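Local atomic coordinates of beta-ketothiolase BktB (Ralstonia eutropha, PDB entry 4NZS), a protein that catalyses the condensation of two acetyl-CoA molecules to acetoacetyl-CoA, and of acetyl-CoA with propionyl-CoA to beta-ketovaleryl-CoA, in the production of the copolymer PHBV. Residues 91-96 / 390-395; 101-106 / 285-290. All blocks are in the same frame, centred on the assembly; numbering follows the deposited sequence.

Interaction 1 (91-96 / 390-395)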
loop_
_atom_site.group_PDB
_atom_site.type_symbol
_atom_site.label_atom_id
_atom_site.label_comp_id
_atom_site.label_asym_id
_atom_site.label_seq_id
_atom_site.Cartn_x
_atom_site.Cartn_y
_atom_site.Cartn_z
ATOM N N VAL A 91 21.527 5.294 -16.511
ATOM C CA VAL A 91 22.716 4.928 -15.776
ATOM C C VAL A 91 22.647 5.444 -14.352
ATOM O O VAL A 91 21.945 6.390 -14.061
ATOM C CB VAL A 91 23.899 5.542 -16.504
ATOM C CG1 VAL A 91 25.096 5.724 -15.603
ATOM C CG2 VAL A 91 24.258 4.667 -17.693
ATOM N N ASN A 92 23.282 4.741 -13.429
ATOM C CA ASN A 92 23.266 5.183 -12.051
ATOM C C ASN A 92 24.600 5.125 -11.332
ATOM O O ASN A 92 25.117 4.066 -11.083
ATOM C CB ASN A 92 22.217 4.405 -11.264
ATOM C CG ASN A 92 22.230 4.740 -9.791
ATOM O OD1 ASN A 92 22.770 5.752 -9.393
ATOM N ND2 ASN A 92 21.644 3.888 -8.985
ATOM N N ARG A 93 25.106 6.277 -10.937
ATOM C CA ARG A 93 26.251 6.358 -10.052
ATOM C C ARG A 93 25.947 7.298 -8.912
ATOM O O ARG A 93 26.762 8.123 -8.557
ATOM C CB ARG A 93 27.531 6.767 -10.766
ATOM C CG ARG A 93 28.777 6.253 -10.063
ATOM C CD ARG A 93 30.059 6.892 -10.560
ATOM N NE ARG A 93 30.447 6.363 -11.855
ATOM C CZ ARG A 93 31.228 5.310 -12.023
ATOM N NH1 ARG A 93 31.721 4.680 -10.981
ATOM N NH2 ARG A 93 31.518 4.894 -13.238
ATOM N N LEU A 94 24.744 7.182 -8.373
ATOM C CA LEU A 94 24.323 7.981 -7.240
ATOM C C LEU A 94 24.416 9.459 -7.587
ATOM O O LEU A 94 23.898 9.878 -8.605
ATOM C CB LEU A 94 25.125 7.617 -5.987
ATOM C CG LEU A 94 24.676 6.394 -5.225
ATOM C CD1 LEU A 94 23.302 6.609 -4.638
ATOM C CD2 LEU A 94 24.712 5.175 -6.118
ATOM N N CYS A 95 25.096 10.226 -6.750
ATOM C CA CYS A 95 25.199 11.657 -6.868
ATOM C C CYS A 95 25.864 12.038 -8.169
ATOM O O CYS A 95 25.610 13.095 -8.710
ATOM C CB CYS A 95 25.976 12.198 -5.683
ATOM S SG CYS A 95 25.421 11.501 -4.131
ATOM N N GLY A 96 26.731 11.162 -8.650
ATOM C CA GLY A 96 27.533 11.420 -9.819
ATOM C C GLY A 96 26.926 11.010 -11.140
ATOM O O GLY A 96 27.564 11.091 -12.167
ATOM N N GLN A 390 32.290 7.189 -3.712
ATOM C CA GLN A 390 32.814 7.441 -5.042
ATOM C C GLN A 390 32.982 8.930 -5.326
ATOM O O GLN A 390 32.463 9.763 -4.613
ATOM C CB GLN A 390 31.963 6.756 -6.115
ATOM C CG GLN A 390 32.079 5.244 -6.137
ATOM C CD GLN A 390 31.627 4.637 -7.449
ATOM O OE1 GLN A 390 32.320 4.713 -8.442
ATOM N NE2 GLN A 390 30.459 4.032 -7.449
ATOM N N GLY A 391 33.770 9.244 -6.345
ATOM C CA GLY A 391 33.989 10.615 -6.805
ATOM C C GLY A 391 33.988 10.578 -8.328
ATOM O O GLY A 391 34.304 9.539 -8.914
ATOM N N ILE A 392 33.583 11.674 -8.987
ATOM C CA ILE A 392 33.728 11.773 -10.463
ATOM C C ILE A 392 34.205 13.140 -10.821
ATOM O O ILE A 392 34.011 14.074 -10.029
ATOM C CB ILE A 392 32.423 11.431 -11.257
ATOM C CG1 ILE A 392 32.761 10.969 -12.710
ATOM C CG2 ILE A 392 31.438 12.606 -11.233
ATOM C CD1 ILE A 392 31.667 10.178 -13.427
ATOM N N ALA A 393 34.839 13.258 -12.005
ATOM C CA ALA A 393 35.355 14.545 -12.495
ATOM C C ALA A 393 35.608 14.570 -13.977
ATOM O O ALA A 393 36.099 13.614 -14.564
ATOM C CB ALA A 393 36.643 14.886 -11.804
ATOM N N ALA A 394 35.325 15.712 -14.573
ATOM C CA ALA A 394 35.754 15.970 -15.919
ATOM C C ALA A 394 36.270 17.386 -15.996
ATOM O O ALA A 394 35.999 18.219 -15.102
ATOM C CB ALA A 394 34.594 15.784 -16.868
ATOM N N ILE A 395 37.043 17.659 -17.046
ATOM C CA ILE A 395 37.413 19.044 -17.348
ATOM C C ILE A 395 37.237 19.331 -18.832
ATOM O O ILE A 395 37.458 18.452 -19.672
ATOM C CB ILE A 395 38.835 19.420 -16.869
ATOM C CG1 ILE A 395 39.867 18.397 -17.321
ATOM C CG2 ILE A 395 38.911 19.487 -15.353
ATOM C CD1 ILE A 395 41.130 19.055 -17.794
#
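Arg93 and Gln390 form a buried polar contact between the two halves of the thiolase fold, joining the loop after strand 88-92, which carries Cys95, to the start of strand 390-398. Cys95 is, by similarity with other thiolases, the residue acylated during the reaction; Arg93 thus sits two residues before the probable nucleophile in the same loop. This loop is shaped locally by an Asx turn, in which Asn92 OD1 accepts from Leu94 N at 2.6 Å. The Arg93 chain runs out extended and then bends at chi3 (-75°), which carries NH1 back to the Gln390 amide. The two side chains cross nearly at right angles, with guanidinium and amide planes 81° apart. The amide itself is held from across the subunit interface, where Gln390 NE2 donates to the backbone oxygen of Ala88 of the second subunit, while Arg93 NH2 is hydrogen-bonded to Gln100 OE1. Ile392 adds looser contacts from its two methyls: CD1 lies obliquely 4.3 Å from Arg93 NE, and CG2 is 4.3 Å from Gly96 O. Between arginine and glutamine the bond is short but bent: Arg93 NH1 reaches Gln390 OE1 at 2.6 Å, with an N-H...O angle of 132°.

Interaction 2 (101-106 / 285-290); sequences AIVSAA and YGHAGV
Val103 meets Tyr285 and His287 through apolar and aromatic contacts, one valine side chain serving both rings. The more clearly directed of these is a CH-pi interaction: Val103 CG1 stands over the centre of the Tyr285 ring, 4.2 Å from its centroid and only 2° off the ring normal. With chi1 at 165°, CG1 lies anti to the backbone nitrogen of Val103, and this puts that methyl over the ring while CG2 turns to the root of the same tyrosine side chain. There CG2 packs on Tyr285 CB at 4.2 Å, so the two branches of the valine address the ring and its attachment point separately. The same CG1 also meets His287, now at the ring edge and near its plane, 4.3 Å from CE1.

In the thiolase fold, helix 97-110 begins just after the Cys95 loop of the N-terminal half, and it is the C-terminal half that supplies strand 280-289. The valine therefore belongs to the packing between the two halves, where a largely buried part of the helix lies against residues of a strand next to 390-398.

Polar and cation-pi interactions with other residues hold both rings. Tyr285 OH is hydrogen-bonded to Asp113 of the second subunit, and Arg309 makes a cation-pi interaction with the tyrosine as well as donating to its backbone oxygen. On the histidine, the hydrogen bond runs between His287 NE2 and the side-chain oxygen OE1 of Gln100, a residue one turn before Ser104 on helix 97-110.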
loop_
_atom_site.group_PDB
_atom_site.type_symbol
_atom_site.label_atom_id
_atom_site.label_comp_id
_atom_site.label_asym_id
_atom_site.label_seq_id
_atom_site.Cartn_x
_atom_site.Cartn_y
_atom_site.Cartn_z
ATOM N N ALA A 101 26.716 10.278 -16.944
ATOM C CA ALA A 101 25.953 10.143 -18.193
ATOM C C ALA A 101 26.622 10.969 -19.247
ATOM O O ALA A 101 26.790 10.537 -20.365
ATOM C CB ALA A 101 24.504 10.561 -18.021
ATOM N N ILE A 102 27.010 12.173 -18.890
ATOM C CA ILE A 102 27.834 12.924 -19.800
ATOM C C ILE A 102 29.023 12.068 -20.269
ATOM O O ILE A 102 29.170 11.820 -21.474
ATOM C CB ILE A 102 28.269 14.245 -19.159
ATOM C CG1 ILE A 102 27.369 15.362 -19.673
ATOM C CG2 ILE A 102 29.702 14.581 -19.494
ATOM C CD1 ILE A 102 25.945 15.177 -19.281
ATOM N N VAL A 103 29.832 11.587 -19.323
ATOM C CA VAL A 103 30.976 10.759 -19.656
ATOM C C VAL A 103 30.645 9.542 -20.528
ATOM O O VAL A 103 31.367 9.252 -21.470
ATOM C CB VAL A 103 31.638 10.188 -18.417
ATOM C CG1 VAL A 103 32.561 9.065 -18.813
ATOM C CG2 VAL A 103 32.360 11.266 -17.626
ATOM N N SER A 104 29.608 8.787 -20.211
ATOM C CA SER A 104 29.352 7.614 -21.012
ATOM C C SER A 104 28.843 7.994 -22.414
ATOM O O SER A 104 29.059 7.261 -23.395
ATOM C CB SER A 104 28.393 6.679 -20.281
ATOM O OG SER A 104 28.911 6.365 -18.989
ATOM N N ALA A 105 28.170 9.134 -22.508
ATOM C CA ALA A 105 27.829 9.731 -23.794
ATOM C C ALA A 105 29.110 10.045 -24.558
ATOM O O ALA A 105 29.290 9.649 -25.711
ATOM C CB ALA A 105 27.028 11.015 -23.598
ATOM N N ALA A 106 29.984 10.780 -23.895
ATOM C CA ALA A 106 31.285 11.105 -24.434
ATOM C C ALA A 106 31.966 9.854 -24.988
ATOM O O ALA A 106 32.378 9.783 -26.154
ATOM C CB ALA A 106 32.142 11.725 -23.331
ATOM N N TYR A 285 38.677 13.071 -17.996
ATOM C CA TYR A 285 37.791 12.703 -16.886
ATOM C C TYR A 285 38.428 11.597 -16.079
ATOM O O TYR A 285 39.131 10.725 -16.634
ATOM C CB TYR A 285 36.448 12.176 -17.389
ATOM C CG TYR A 285 36.555 10.862 -18.135
ATOM C CD1 TYR A 285 36.683 9.639 -17.454
ATOM C CD2 TYR A 285 36.544 10.839 -19.521
ATOM C CE1 TYR A 285 36.816 8.446 -18.155
ATOM C CE2 TYR A 285 36.643 9.648 -20.239
ATOM C CZ TYR A 285 36.789 8.460 -19.569
ATOM O OH TYR A 285 36.901 7.292 -20.316
ATOM N N GLY A 286 38.143 11.597 -14.779
ATOM C CA GLY A 286 38.664 10.581 -13.853
ATOM C C GLY A 286 37.761 10.271 -12.653
ATOM O O GLY A 286 37.301 11.162 -11.935
ATOM N N HIS A 287 37.560 8.982 -12.416
ATOM C CA HIS A 287 36.673 8.492 -11.375
ATOM C C HIS A 287 37.498 8.061 -10.151
ATOM O O HIS A 287 38.728 8.061 -10.200
ATOM C CB HIS A 287 35.876 7.289 -11.911
ATOM C CG HIS A 287 35.019 7.576 -13.109
ATOM N ND1 HIS A 287 35.358 8.477 -14.095
ATOM C CD2 HIS A 287 33.839 7.037 -13.494
ATOM C CE1 HIS A 287 34.426 8.477 -15.036
ATOM N NE2 HIS A 287 33.494 7.610 -14.695
ATOM N N ALA A 288 36.820 7.702 -9.057
ATOM C CA ALA A 288 37.482 7.112 -7.881
ATOM C C ALA A 288 36.506 6.534 -6.862
ATOM O O ALA A 288 35.368 6.988 -6.713
ATOM C CB ALA A 288 38.377 8.122 -7.194
ATOM N N GLY A 289 36.983 5.518 -6.161
ATOM C CA GLY A 289 36.297 5.004 -4.996
ATOM C C GLY A 289 37.044 5.421 -3.739
ATOM O O GLY A 289 38.143 4.964 -3.481
ATOM N N VAL A 290 36.456 6.303 -2.955
ATOM C CA VAL A 290 37.050 6.661 -1.686
ATOM C C VAL A 290 36.286 5.943 -0.595
ATOM O O VAL A 290 35.400 5.148 -0.894
ATOM C CB VAL A 290 37.078 8.183 -1.493
ATOM C CG1 VAL A 290 37.841 8.789 -2.648
ATOM C CG2 VAL A 290 35.667 8.774 -1.415
#

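How the interactions relate
Interactions 1 and 2 have centres about 6 Å apart and occupy one continuous interface between the thiolase halves. Along the chain, strand 88-92 and helix 97-110 come in succession, and strands 280-289 and 390-398 follow much later; the ends of interaction 2 thus fall between those of interaction 1. The two later strands are antiparallel neighbours in the same sheet, probably hydrogen-bonded from Gly391 N to Ala288 O (2.8 Å) and from Gly286 N to Ala393 O (2.9 Å). Arg93 NH2 also packs 3.2 Å from His287 CD2. The probable nucleophile loop and its following helix are therefore seated on adjacent strands, and both contacts extend to the second subunit.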